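Local coordinates for protein cGAS/DncV-like nucleotidyltransferase in E. coli homolog (Elizabethkingia meningoseptica ATCC 13253 = NBRC 12535, PDB 6E0O) that synthesises cyclic dinucleotide second messengers from nucleoside triphosphates, as part of a bacterial CBASS defence against bacteriophage infection, at residues V193-L196 with K197-Y201; R241-I244 with V245-E249; R202-D206 with G207-D211; Y224-P227 with N228-I232; D256-E259 with V260-F264. One frame throughout, in Å; residues are numbered along the deposited sequence.

Interaction 1 (V193-L196 with K197-Y201); sequences VRIL and KVVNY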
loop_
_atom_site.group_PDB
_atom_site.type_symbol
_atom_site.label_atom_id
_atom_site.label_comp_id
_atom_site.label_asym_id
_atom_site.label_seq_id
_atom_site.Cartn_x
_atom_site.Cartn_y
_atom_site.Cartn_z
ATOM N N VAL A 193 6.787 9.934 -1.983
ATOM C CA VAL A 193 6.589 8.574 -1.487
ATOM C C VAL A 193 7.485 7.611 -2.250
ATOM O O VAL A 193 8.162 6.757 -1.663
ATOM C CB VAL A 193 5.112 8.164 -1.600
ATOM C CG1 VAL A 193 4.948 6.654 -1.387
ATOM C CG2 VAL A 193 4.253 8.934 -0.618
ATOM N N ARG A 194 7.485 7.717 -3.582
ATOM C CA ARG A 194 8.294 6.808 -4.386
ATOM C C ARG A 194 9.777 6.954 -4.068
ATOM O O ARG A 194 10.491 5.954 -3.947
ATOM C CB ARG A 194 8.003 7.008 -5.868
ATOM C CG ARG A 194 6.587 6.605 -6.233
ATOM C CD ARG A 194 6.367 6.738 -7.750
ATOM N NE ARG A 194 4.965 6.970 -8.068
ATOM C CZ ARG A 194 4.481 8.068 -8.642
ATOM N NH1 ARG A 194 5.279 9.069 -9.003
ATOM N NH2 ARG A 194 3.184 8.161 -8.870
ATOM N N ILE A 195 10.272 8.188 -3.936
ATOM C CA ILE A 195 11.682 8.370 -3.591
ATOM C C ILE A 195 11.999 7.674 -2.273
ATOM O O ILE A 195 13.011 6.982 -2.142
ATOM C CB ILE A 195 12.050 9.863 -3.532
ATOM C CG1 ILE A 195 12.055 10.482 -4.922
ATOM C CG2 ILE A 195 13.413 10.038 -2.861
ATOM C CD1 ILE A 195 12.069 12.001 -4.905
ATOM N N LEU A 196 11.154 7.877 -1.267
ATOM C CA LEU A 196 11.412 7.278 0.035
ATOM C C LEU A 196 11.293 5.758 0.001
ATOM O O LEU A 196 12.000 5.079 0.747
ATOM C CB LEU A 196 10.507 7.905 1.095
ATOM C CG LEU A 196 10.863 9.365 1.412
ATOM C CD1 LEU A 196 9.808 9.961 2.338
ATOM C CD2 LEU A 196 12.227 9.513 2.045
ATOM N N LYS A 197 10.418 5.208 -0.850
ATOM C CA LYS A 197 10.388 3.758 -1.034
ATOM C C LYS A 197 11.682 3.257 -1.668
ATOM O O LYS A 197 12.201 2.201 -1.287
ATOM C CB LYS A 197 9.164 3.349 -1.861
ATOM C CG LYS A 197 7.840 3.493 -1.105
ATOM C CD LYS A 197 6.633 3.098 -1.946
ATOM C CE LYS A 197 6.602 1.621 -2.266
ATOM N NZ LYS A 197 5.290 1.228 -2.861
ATOM N N VAL A 198 12.216 3.990 -2.646
ATOM C CA VAL A 198 13.505 3.620 -3.226
ATOM C C VAL A 198 14.586 3.613 -2.153
ATOM O O VAL A 198 15.384 2.675 -2.055
ATOM C CB VAL A 198 13.868 4.573 -4.373
ATOM C CG1 VAL A 198 15.344 4.422 -4.754
ATOM C CG2 VAL A 198 12.978 4.331 -5.572
ATOM N N VAL A 199 14.634 4.665 -1.335
ATOM C CA VAL A 199 15.642 4.727 -0.280
ATOM C C VAL A 199 15.445 3.583 0.712
ATOM O O VAL A 199 16.416 2.970 1.173
ATOM C CB VAL A 199 15.632 6.111 0.394
ATOM C CG1 VAL A 199 16.586 6.130 1.569
ATOM C CG2 VAL A 199 15.997 7.195 -0.616
ATOM N N ASN A 200 14.192 3.291 1.064
ATOM C CA ASN A 200 13.904 2.160 1.944
ATOM C C ASN A 200 14.499 0.865 1.392
ATOM O O ASN A 200 15.196 0.132 2.108
ATOM C CB ASN A 200 12.389 2.039 2.130
ATOM C CG ASN A 200 11.994 1.021 3.170
ATOM O OD1 ASN A 200 12.672 0.837 4.176
ATOM N ND2 ASN A 200 10.882 0.352 2.931
ATOM N N TYR A 201 14.236 0.547 0.120
ATOM C CA TYR A 201 14.762 -0.691 -0.447
ATOM C C TYR A 201 16.288 -0.696 -0.450
ATOM O O TYR A 201 16.920 -1.733 -0.204
ATOM C CB TYR A 201 14.231 -0.887 -1.865
ATOM C CG TYR A 201 12.760 -1.244 -1.926
ATOM C CD1 TYR A 201 12.217 -2.217 -1.090
ATOM C CD2 TYR A 201 11.914 -0.605 -2.818
ATOM C CE1 TYR A 201 10.874 -2.537 -1.145
ATOM C CE2 TYR A 201 10.573 -0.920 -2.883
ATOM C CZ TYR A 201 10.055 -1.882 -2.044
ATOM O OH TYR A 201 8.715 -2.189 -2.112
#
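Between Val193-Leu196 and Lys197-Asn200 no flat side-chain group stacks. The planar groups that meet across this turn are peptide groups. The flat side chains find their partners outside it: Arg194 NE and NH1 bond to Asn53 O and Ser12 O, and the Tyr201 ring makes a cation-pi contact with Arg57. Each carbonyl oxygen from Val193 to Leu196 accepts the N-H four residues on, as in Lys197 N to Val193 O (2.9 Å) and Asn200 N to Leu196 O (2.8 Å). Four such bonds in a row define an alpha helix.

The side chains follow the same spacing. Val193 and Lys197 lie side by side and point the same way. Val193 CG1 touches Lys197 CD at 4.0 Å, and Lys197 CG rests 3.3 Å from Val193 O. Past this contact the lysine chain bends (chi3 67°) and ends at NZ, which bonds to Thr54 O, Ser216 OG and a modified residue of the bound ligand, consistent with a role in nucleotide binding. On another side of the helix, Ile195 CG2 and Val199 CG2 make a loose apolar contact of 4.4 Å.

This is the middle of helix 188-205. Val193 and Leu196 pack on helix 216-224, Val199 on helix 275-289, and Ile195 and Val198 on Trp11 of helix 5-11.

Interaction 2 (R241-I244 with V245-E249); sequences RNVI and VKIYE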
loop_
_atom_site.group_PDB
_atom_site.type_symbol
_atom_site.label_atom_id
_atom_site.label_comp_id
_atom_site.label_asym_id
_atom_site.label_seq_id
_atom_site.Cartn_x
_atom_site.Cartn_y
_atom_site.Cartn_z
ATOM N N ARG A 241 13.886 17.496 1.175
ATOM C CA ARG A 241 14.408 18.020 2.433
ATOM C C ARG A 241 13.270 18.436 3.354
ATOM O O ARG A 241 13.237 18.062 4.534
ATOM C CB ARG A 241 15.325 19.211 2.160
ATOM C CG ARG A 241 16.087 19.657 3.377
ATOM C CD ARG A 241 16.827 20.957 3.111
ATOM N NE ARG A 241 17.870 21.185 4.107
ATOM C CZ ARG A 241 17.672 21.753 5.288
ATOM N NH1 ARG A 241 16.458 22.165 5.636
ATOM N NH2 ARG A 241 18.696 21.903 6.118
ATOM N N ASN A 242 12.311 19.202 2.824
ATOM C CA ASN A 242 11.186 19.648 3.641
ATOM C C ASN A 242 10.411 18.465 4.215
ATOM O O ASN A 242 10.014 18.485 5.384
ATOM C CB ASN A 242 10.215 20.479 2.804
ATOM C CG ASN A 242 10.730 21.846 2.460
ATOM O OD1 ASN A 242 11.750 22.302 2.980
ATOM N ND2 ASN A 242 10.007 22.528 1.585
ATOM N N VAL A 243 10.166 17.438 3.393
ATOM C CA VAL A 243 9.400 16.272 3.824
ATOM C C VAL A 243 10.107 15.562 4.967
ATOM O O VAL A 243 9.497 15.240 5.995
ATOM C CB VAL A 243 9.174 15.328 2.627
ATOM C CG1 VAL A 243 8.723 13.946 3.089
ATOM C CG2 VAL A 243 8.134 15.912 1.680
ATOM N N ILE A 244 11.401 15.285 4.793
ATOM C CA ILE A 244 12.139 14.545 5.815
ATOM C C ILE A 244 12.196 15.348 7.111
ATOM O O ILE A 244 11.940 14.822 8.203
ATOM C CB ILE A 244 13.539 14.153 5.307
ATOM C CG1 ILE A 244 13.418 13.173 4.134
ATOM C CG2 ILE A 244 14.364 13.576 6.442
ATOM C CD1 ILE A 244 14.719 12.894 3.396
ATOM N N VAL A 245 12.541 16.639 7.013
ATOM C CA VAL A 245 12.646 17.463 8.215
ATOM C C VAL A 245 11.301 17.546 8.926
ATOM O O VAL A 245 11.223 17.445 10.157
ATOM C CB VAL A 245 13.180 18.864 7.864
ATOM C CG1 VAL A 245 13.072 19.797 9.074
ATOM C CG2 VAL A 245 14.615 18.785 7.379
ATOM N N LYS A 246 10.215 17.729 8.169
ATOM C CA LYS A 246 8.905 17.867 8.798
ATOM C C LYS A 246 8.508 16.597 9.544
ATOM O O LYS A 246 8.053 16.658 10.691
ATOM C CB LYS A 246 7.855 18.234 7.751
ATOM C CG LYS A 246 6.436 18.361 8.297
ATOM C CD LYS A 246 6.313 19.358 9.427
ATOM C CE LYS A 246 4.853 19.624 9.783
ATOM N NZ LYS A 246 4.714 20.208 11.157
ATOM N N ILE A 247 8.663 15.430 8.910
ATOM C CA ILE A 247 8.295 14.185 9.582
ATOM C C ILE A 247 9.170 13.974 10.812
ATOM O O ILE A 247 8.685 13.639 11.895
ATOM C CB ILE A 247 8.378 12.995 8.608
ATOM C CG1 ILE A 247 7.360 13.155 7.484
ATOM C CG2 ILE A 247 8.149 11.679 9.345
ATOM C CD1 ILE A 247 7.612 12.255 6.288
ATOM N N TYR A 248 10.480 14.157 10.652
ATOM C CA TYR A 248 11.426 13.990 11.752
ATOM C C TYR A 248 11.032 14.852 12.938
ATOM O O TYR A 248 10.909 14.360 14.065
ATOM C CB TYR A 248 12.808 14.342 11.213
ATOM C CG TYR A 248 14.008 14.249 12.108
ATOM C CD1 TYR A 248 14.369 15.305 12.927
ATOM C CD2 TYR A 248 14.859 13.160 12.040
ATOM C CE1 TYR A 248 15.519 15.253 13.699
ATOM C CE2 TYR A 248 16.010 13.107 12.798
ATOM C CZ TYR A 248 16.336 14.155 13.629
ATOM O OH TYR A 248 17.492 14.100 14.364
ATOM N N GLU A 249 10.801 16.144 12.696
ATOM C CA GLU A 249 10.440 17.043 13.783
ATOM C C GLU A 249 9.084 16.673 14.370
ATOM O O GLU A 249 8.909 16.678 15.597
ATOM C CB GLU A 249 10.463 18.493 13.296
ATOM C CG GLU A 249 11.867 18.989 12.976
ATOM C CD GLU A 249 11.916 20.452 12.592
ATOM O OE1 GLU A 249 10.848 21.098 12.557
ATOM O OE2 GLU A 249 13.027 20.950 12.312
#
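Val243 and Ile247 lie side by side on one flank of an alpha helix, helix 236-252, and point the same way. They are one helical turn apart. Val243 CG1 meets Ile247 CD1 at 3.8 Å. The isoleucine branch gets there because its CG1 stands beside the backbone N (chi1 -64°), which also brings CG1 to 3.3 Å from Val243 O. Both residues of the pair are buried.

Arg241 and Val245 pair one turn apart on a more open flank. The extended arginine chain brings NH1 to 4.2 Å from Val245 CG2, obliquely to the guanidinium. NH2 of that group bonds to Gln292 O at the chain terminus. Ile244, Val245, Ile247 and Tyr248 pack on Leu289, Trp286, Met282 and Leu279 of helix 275-289, in that order. Lys246 NZ makes a salt bridge to Asp250, one turn further on.

Under the side chains run four backbone bonds between residues four apart. The two straightest are Ile247 N to Val243 O and Val245 N to Arg241 O. Beside the latter bond, Val245 CG2 sits only 3.2 Å from Arg241 O, the same oxygen that accepts the N-H.

Interaction 3 (R202-D206 with G207-D211); sequences RLIDD and GEIAD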
loop_
_atom_site.group_PDB
_atom_site.type_symbol
_atom_site.label_atom_id
_atom_site.label_comp_id
_atom_site.label_asym_id
_atom_site.label_seq_id
_atom_site.Cartn_x
_atom_site.Cartn_y
_atom_site.Cartn_z
ATOM N N ARG A 202 16.902 0.457 -0.737
ATOM C CA ARG A 202 18.362 0.537 -0.728
ATOM C C ARG A 202 18.919 0.308 0.669
ATOM O O ARG A 202 19.906 -0.421 0.839
ATOM C CB ARG A 202 18.821 1.886 -1.274
ATOM C CG ARG A 202 18.657 1.996 -2.772
ATOM C CD ARG A 202 18.792 3.429 -3.261
ATOM N NE ARG A 202 18.942 3.460 -4.708
ATOM C CZ ARG A 202 20.078 3.725 -5.352
ATOM N NH1 ARG A 202 21.188 4.024 -4.692
ATOM N NH2 ARG A 202 20.091 3.716 -6.672
ATOM N N LEU A 203 18.299 0.919 1.680
ATOM C CA LEU A 203 18.747 0.732 3.052
ATOM C C LEU A 203 18.563 -0.711 3.497
ATOM O O LEU A 203 19.411 -1.260 4.209
ATOM C CB LEU A 203 17.996 1.685 3.974
ATOM C CG LEU A 203 18.302 3.171 3.802
ATOM C CD1 LEU A 203 17.295 3.990 4.585
ATOM C CD2 LEU A 203 19.718 3.485 4.255
ATOM N N ILE A 204 17.468 -1.351 3.081
ATOM C CA ILE A 204 17.268 -2.765 3.398
ATOM C C ILE A 204 18.344 -3.609 2.722
ATOM O O ILE A 204 18.960 -4.478 3.345
ATOM C CB ILE A 204 15.854 -3.214 2.982
ATOM C CG1 ILE A 204 14.793 -2.492 3.816
ATOM C CG2 ILE A 204 15.700 -4.739 3.114
ATOM C CD1 ILE A 204 13.391 -2.641 3.263
ATOM N N ASP A 205 18.579 -3.365 1.431
ATOM C CA ASP A 205 19.568 -4.148 0.692
ATOM C C ASP A 205 20.959 -3.992 1.291
ATOM O O ASP A 205 21.750 -4.944 1.303
ATOM C CB ASP A 205 19.580 -3.723 -0.777
ATOM C CG ASP A 205 18.358 -4.190 -1.532
ATOM O OD1 ASP A 205 17.575 -4.982 -0.968
ATOM O OD2 ASP A 205 18.173 -3.761 -2.691
ATOM N N ASP A 206 21.275 -2.797 1.788
ATOM C CA ASP A 206 22.563 -2.524 2.406
ATOM C C ASP A 206 22.663 -3.066 3.826
ATOM O O ASP A 206 23.742 -2.987 4.424
ATOM C CB ASP A 206 22.805 -1.012 2.470
ATOM C CG ASP A 206 23.088 -0.399 1.117
ATOM O OD1 ASP A 206 23.405 -1.144 0.160
ATOM O OD2 ASP A 206 22.991 0.844 1.014
ATOM N N GLY A 207 21.573 -3.588 4.380
ATOM C CA GLY A 207 21.573 -4.051 5.752
ATOM C C GLY A 207 21.539 -2.954 6.784
ATOM O O GLY A 207 21.834 -3.203 7.950
ATOM N N GLU A 208 21.180 -1.735 6.386
ATOM C CA GLU A 208 21.201 -0.608 7.304
ATOM C C GLU A 208 19.947 -0.545 8.163
ATOM O O GLU A 208 19.995 -0.013 9.275
ATOM C CB GLU A 208 21.355 0.684 6.501
ATOM C CG GLU A 208 21.599 1.911 7.334
ATOM C CD GLU A 208 22.937 1.878 8.033
ATOM O OE1 GLU A 208 23.855 1.189 7.540
ATOM O OE2 GLU A 208 23.074 2.545 9.076
ATOM N N ILE A 209 18.820 -1.052 7.659
ATOM C CA ILE A 209 17.582 -1.142 8.421
ATOM C C ILE A 209 16.962 -2.507 8.160
ATOM O O ILE A 209 17.241 -3.160 7.152
ATOM C CB ILE A 209 16.572 -0.020 8.078
ATOM C CG1 ILE A 209 16.092 -0.147 6.633
ATOM C CG2 ILE A 209 17.190 1.349 8.351
ATOM C CD1 ILE A 209 15.110 0.925 6.213
ATOM N N ALA A 210 16.117 -2.940 9.090
ATOM C CA ALA A 210 15.389 -4.186 8.922
ATOM C C ALA A 210 14.341 -4.019 7.833
ATOM O O ALA A 210 13.847 -2.916 7.580
ATOM C CB ALA A 210 14.696 -4.572 10.227
ATOM N N ASP A 211 13.992 -5.131 7.191
ATOM C CA ASP A 211 13.045 -5.069 6.087
ATOM C C ASP A 211 11.632 -4.736 6.540
ATOM O O ASP A 211 10.766 -4.555 5.681
ATOM C CB ASP A 211 13.071 -6.349 5.245
ATOM C CG ASP A 211 12.635 -7.573 6.011
ATOM O OD1 ASP A 211 12.258 -7.453 7.194
ATOM O OD2 ASP A 211 12.669 -8.671 5.415
HETATM O O HOH W 1 18.310 -5.363 5.928
#
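Leu203 and Glu208 meet through both backbone and side chain where helix 188-205 gives way to a loop. Two backbone hydrogen bonds turn the chain. Glu208 N reaches Leu203 O at 2.8 Å. Gly207 N reaches Ile204 O at 2.9 Å from above the carbonyl plane, 65° out of it, a distortion that marks the helix end. A water adds to the polar links. It donates to Ile204 O and to Ile209 O (2.7 Å), so Ile204 O takes two donors.

Carbon contacts hold the loop against the last turn. Leu203 CD2 touches the methylenes of Glu208, 3.9 Å from its CG. Ile209 CG1 occupies the crowded position between its backbone N and carbonyl carbon (chi1 65°). From there CD1 touches Leu203 CB (3.7 Å) and CG1 touches Ile204 CG1 (3.9 Å). Ile204 CG2 also packs on Asp211 CB at 3.7 Å.

One charge is paired outside the contact: Glu208 makes a salt bridge to Lys284 of helix 275-289, on which Leu203 and Ile209 also pack.

Gly207 has a positive phi of 75°. Together with the two nested backbone bonds back into the last turn, this makes a Schellman motif at the C-terminal end of the helix.

Interaction 4 (Y224-P227 with N228-I232); sequences YNVP and NNQFI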
loop_
_atom_site.group_PDB
_atom_site.type_symbol
_atom_site.label_atom_id
_atom_site.label_comp_id
_atom_site.label_asym_id
_atom_site.label_seq_id
_atom_site.Cartn_x
_atom_site.Cartn_y
_atom_site.Cartn_z
ATOM N N TYR A 224 1.880 11.777 3.753
ATOM C CA TYR A 224 0.551 12.355 3.614
ATOM C C TYR A 224 0.322 13.463 4.631
ATOM O O TYR A 224 -0.415 14.417 4.354
ATOM C CB TYR A 224 -0.516 11.253 3.779
ATOM C CG TYR A 224 -1.924 11.775 3.601
ATOM C CD1 TYR A 224 -2.437 11.989 2.334
ATOM C CD2 TYR A 224 -2.727 12.089 4.689
ATOM C CE1 TYR A 224 -3.708 12.498 2.156
ATOM C CE2 TYR A 224 -3.991 12.593 4.518
ATOM C CZ TYR A 224 -4.476 12.791 3.255
ATOM O OH TYR A 224 -5.741 13.298 3.089
ATOM N N ASN A 225 0.926 13.355 5.811
ATOM C CA ASN A 225 0.715 14.330 6.874
ATOM C C ASN A 225 1.620 15.549 6.765
ATOM O O ASN A 225 1.478 16.483 7.565
ATOM C CB ASN A 225 0.856 13.660 8.245
ATOM C CG ASN A 225 -0.351 12.805 8.599
ATOM O OD1 ASN A 225 -1.272 13.256 9.281
ATOM N ND2 ASN A 225 -0.356 11.563 8.132
ATOM N N VAL A 226 2.521 15.577 5.795
ATOM C CA VAL A 226 3.309 16.791 5.553
ATOM C C VAL A 226 2.420 17.815 4.891
ATOM O O VAL A 226 1.780 17.508 3.862
ATOM C CB VAL A 226 4.519 16.458 4.671
ATOM C CG1 VAL A 226 5.279 17.731 4.306
ATOM C CG2 VAL A 226 5.435 15.468 5.364
ATOM N N PRO A 227 2.308 19.046 5.401
ATOM C CA PRO A 227 1.388 20.013 4.802
ATOM C C PRO A 227 1.707 20.283 3.339
ATOM O O PRO A 227 2.864 20.272 2.917
ATOM C CB PRO A 227 1.571 21.268 5.656
ATOM C CG PRO A 227 1.988 20.723 7.005
ATOM C CD PRO A 227 2.903 19.567 6.655
ATOM N N ASN A 228 0.648 20.533 2.571
ATOM C CA ASN A 228 0.796 20.756 1.140
ATOM C C ASN A 228 1.796 21.862 0.821
ATOM O O ASN A 228 2.475 21.789 -0.207
ATOM C CB ASN A 228 -0.557 21.114 0.529
ATOM C CG ASN A 228 -1.460 19.913 0.354
ATOM O OD1 ASN A 228 -1.096 18.777 0.673
ATOM N ND2 ASN A 228 -2.653 20.157 -0.166
ATOM N N ASN A 229 1.887 22.896 1.667
ATOM C CA ASN A 229 2.764 24.023 1.365
ATOM C C ASN A 229 4.247 23.696 1.538
ATOM O O ASN A 229 5.078 24.580 1.314
ATOM C CB ASN A 229 2.363 25.274 2.154
ATOM C CG ASN A 229 2.642 25.165 3.634
ATOM O OD1 ASN A 229 3.213 24.194 4.116
ATOM N ND2 ASN A 229 2.245 26.198 4.371
ATOM N N GLN A 230 4.601 22.455 1.893
ATOM C CA GLN A 230 5.995 22.029 1.922
ATOM C C GLN A 230 6.456 21.467 0.584
ATOM O O GLN A 230 7.650 21.210 0.412
ATOM C CB GLN A 230 6.196 20.940 2.981
ATOM C CG GLN A 230 5.857 21.357 4.385
ATOM C CD GLN A 230 6.825 22.388 4.908
ATOM O OE1 GLN A 230 8.044 22.219 4.820
ATOM N NE2 GLN A 230 6.290 23.473 5.450
ATOM N N PHE A 231 5.537 21.232 -0.349
ATOM C CA PHE A 231 5.865 20.649 -1.645
ATOM C C PHE A 231 6.086 21.788 -2.634
ATOM O O PHE A 231 5.171 22.565 -2.916
ATOM C CB PHE A 231 4.744 19.696 -2.073
ATOM C CG PHE A 231 4.573 18.515 -1.140
ATOM C CD1 PHE A 231 3.824 18.635 0.016
ATOM C CD2 PHE A 231 5.170 17.297 -1.413
ATOM C CE1 PHE A 231 3.664 17.572 0.882
ATOM C CE2 PHE A 231 5.014 16.220 -0.548
ATOM C CZ PHE A 231 4.260 16.360 0.601
ATOM N N ILE A 232 7.313 21.900 -3.128
ATOM C CA ILE A 232 7.754 23.059 -3.895
ATOM C C ILE A 232 7.800 22.660 -5.359
ATOM O O ILE A 232 8.631 21.841 -5.764
ATOM C CB ILE A 232 9.134 23.540 -3.439
ATOM C CG1 ILE A 232 9.149 23.828 -1.949
ATOM C CG2 ILE A 232 9.564 24.767 -4.258
ATOM C CD1 ILE A 232 10.566 23.944 -1.422
#
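Val226 CG1 touches Gln230 CB at 3.6 Å, the two side chains crossing at about a right angle. The same methyl meets Phe231 CE1 at 3.8 Å. The Phe231 ring turns its edge to the carbonyls of Val226 and Pro227: Val226 O lies near the ring plane, 3.5 Å from CE1, and Pro227 O is 3.5 Å from CD1. Gln230 runs alongside the Pro227 ring, with its CG 4.1 Å from Pro227 CD.

The turn beneath sets these positions. Gln230 N bonds to Pro227 O at 3.0 Å, and Phe231 N bonds to Asn228 O. Bonds over three residues give a short 3-10 segment, 228-230. Phe231 CG stands beside its backbone N (chi1 -63°), which brings the ring edge back to those two carbonyls. A weak bond joins Gln230 NE2 to Asn229 OD1.

Further out, Lys181 of helix 171-184 holds both Val226 O and Asn228 OD1. Gln184 accepts from Asn228 ND2.

The segment links helix 216-224 to helix 236-252, where Val226 packs on Ile247 and Pro227 on Lys246, while Phe231 packs on Leu188 and Met192 of helix 188-205 and on Lys181 of helix 171-184.

Interaction 5 (D256-E259 with V260-F264); sequences DYTE and VNRLF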
loop_
_atom_site.group_PDB
_atom_site.type_symbol
_atom_site.label_atom_id
_atom_site.label_comp_id
_atom_site.label_asym_id
_atom_site.label_seq_id
_atom_site.Cartn_x
_atom_site.Cartn_y
_atom_site.Cartn_z
ATOM N N ASP A 256 0.079 13.938 16.003
ATOM C CA ASP A 256 -1.071 13.070 15.748
ATOM C C ASP A 256 -1.323 13.001 14.246
ATOM O O ASP A 256 -2.080 13.788 13.684
ATOM C CB ASP A 256 -2.303 13.585 16.484
ATOM C CG ASP A 256 -2.178 13.468 17.982
ATOM O OD1 ASP A 256 -1.594 12.472 18.448
ATOM O OD2 ASP A 256 -2.663 14.375 18.686
ATOM N N TYR A 257 -0.660 12.058 13.591
ATOM C CA TYR A 257 -0.829 11.826 12.167
ATOM C C TYR A 257 -2.053 10.954 11.915
ATOM O O TYR A 257 -2.367 10.049 12.689
ATOM C CB TYR A 257 0.412 11.103 11.636
ATOM C CG TYR A 257 1.586 11.981 11.258
ATOM C CD1 TYR A 257 1.719 13.282 11.733
ATOM C CD2 TYR A 257 2.561 11.501 10.394
ATOM C CE1 TYR A 257 2.790 14.077 11.341
ATOM C CE2 TYR A 257 3.617 12.282 10.003
ATOM C CZ TYR A 257 3.733 13.561 10.474
ATOM O OH TYR A 257 4.804 14.300 10.045
ATOM N N THR A 258 -2.718 11.201 10.796
ATOM C CA THR A 258 -3.787 10.319 10.352
ATOM C C THR A 258 -3.254 9.314 9.332
ATOM O O THR A 258 -2.215 9.517 8.701
ATOM C CB THR A 258 -4.951 11.097 9.724
ATOM O OG1 THR A 258 -4.560 11.604 8.444
ATOM C CG2 THR A 258 -5.398 12.256 10.593
ATOM N N GLU A 259 -3.991 8.220 9.156
ATOM C CA GLU A 259 -3.821 7.409 7.962
ATOM C C GLU A 259 -4.245 8.238 6.758
ATOM O O GLU A 259 -4.923 9.255 6.894
ATOM C CB GLU A 259 -4.634 6.117 8.081
ATOM C CG GLU A 259 -4.102 5.220 9.206
ATOM C CD GLU A 259 -4.761 3.864 9.315
ATOM O OE1 GLU A 259 -5.818 3.651 8.701
ATOM O OE2 GLU A 259 -4.215 2.995 10.028
ATOM N N VAL A 260 -3.819 7.811 5.569
ATOM C CA VAL A 260 -4.229 8.499 4.347
ATOM C C VAL A 260 -5.745 8.554 4.258
ATOM O O VAL A 260 -6.308 9.535 3.764
ATOM C CB VAL A 260 -3.614 7.831 3.101
ATOM C CG1 VAL A 260 -4.084 8.550 1.851
ATOM C CG2 VAL A 260 -2.095 7.828 3.171
ATOM N N ASN A 261 -6.430 7.513 4.743
ATOM C CA ASN A 261 -7.888 7.470 4.687
ATOM C C ASN A 261 -8.550 8.547 5.540
ATOM O O ASN A 261 -9.753 8.768 5.389
ATOM C CB ASN A 261 -8.404 6.077 5.068
ATOM C CG ASN A 261 -7.989 5.645 6.461
ATOM O OD1 ASN A 261 -8.080 6.405 7.418
ATOM N ND2 ASN A 261 -7.531 4.412 6.575
ATOM N N ARG A 262 -7.812 9.200 6.436
ATOM C CA ARG A 262 -8.312 10.274 7.295
ATOM C C ARG A 262 -9.421 9.823 8.235
ATOM O O ARG A 262 -10.107 10.667 8.836
ATOM C CB ARG A 262 -8.756 11.512 6.506
ATOM C CG ARG A 262 -7.602 12.349 6.015
ATOM C CD ARG A 262 -8.061 13.700 5.497
ATOM N NE ARG A 262 -7.012 14.703 5.647
ATOM C CZ ARG A 262 -6.911 15.804 4.910
ATOM N NH1 ARG A 262 -7.794 16.053 3.954
ATOM N NH2 ARG A 262 -5.915 16.653 5.127
ATOM N N LEU A 263 -9.615 8.519 8.380
ATOM C CA LEU A 263 -10.651 7.983 9.243
ATOM C C LEU A 263 -10.111 7.514 10.579
ATOM O O LEU A 263 -10.874 7.446 11.546
ATOM C CB LEU A 263 -11.331 6.794 8.560
ATOM C CG LEU A 263 -12.143 7.144 7.316
ATOM C CD1 LEU A 263 -12.430 5.892 6.518
ATOM C CD2 LEU A 263 -13.429 7.843 7.714
ATOM N N PHE A 264 -8.823 7.180 10.644
ATOM C CA PHE A 264 -8.203 6.614 11.829
ATOM C C PHE A 264 -6.801 7.177 11.964
ATOM O O PHE A 264 -6.209 7.662 10.997
ATOM C CB PHE A 264 -8.236 5.092 11.761
ATOM C CG PHE A 264 -9.630 4.558 11.741
ATOM C CD1 PHE A 264 -10.346 4.440 12.917
ATOM C CD2 PHE A 264 -10.249 4.240 10.549
ATOM C CE1 PHE A 264 -11.640 3.981 12.914
ATOM C CE2 PHE A 264 -11.552 3.779 10.538
ATOM C CZ PHE A 264 -12.248 3.654 11.721
HETATM O O HOH W 2 -4.645 14.282 7.700
#
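Glu259 O accepts two hydrogen bonds, from Thr258 OG1 (2.8 Å) and from Arg262 N (2.9 Å), which reach it from opposite faces of its plane. The second bond closes a type I beta turn from Glu259 to Arg262. Arg262 then takes a positive phi of 62°, uncommon for a residue other than glycine. A water donates to Thr258 OG1 and accepts from Arg262 NE, in plane at the edge of the guanidinium.

Glu259 and Asn261 point the same way. Asn261 ND2 donates to Glu259 OE1 at 2.8 Å, on the anti lone pair, with the carboxylate and amide planes 59° apart. Asn261 OD1 accepts from Leu263 N at 2.8 Å, an Asx turn. The amide is thus held at both ends. Glu259 N bonds to Phe264 O at 2.9 Å and closes the loop across the turn.

The loop joins helix 236-252 to helix 275-289. Val260 packs on His174 of helix 171-184 and on Tyr224 of helix 216-224. Glu259 packs on Phe217, also of helix 216-224.

How the interactions relate
Interactions 1 and 3 share helix 188-205, with centres about 12 Å apart. Asn200 OD1 of interaction 1 packs on Ile209 CD1 at 3.2 Å. Interaction 1 holds Lys197, a probable GTP-binding residue whose side chain lies about 7 Å from the magnesium ion. Interaction 2 touches it through Leu196 CD1 and Val243 CG1 (4.2 Å). Interactions 2 and 4 are about 10 Å apart between centres and are joined by a probable hydrogen bond from Asn242 ND2 to Gln230 O. Interaction 4 meets interaction 5 similarly, Asn225 ND2 to Thr258 O at 2.8 Å. Interaction 5 comes within about 8 Å of the bound nucleic acid and interaction 3 within about 9 Å, measured between nearest atoms.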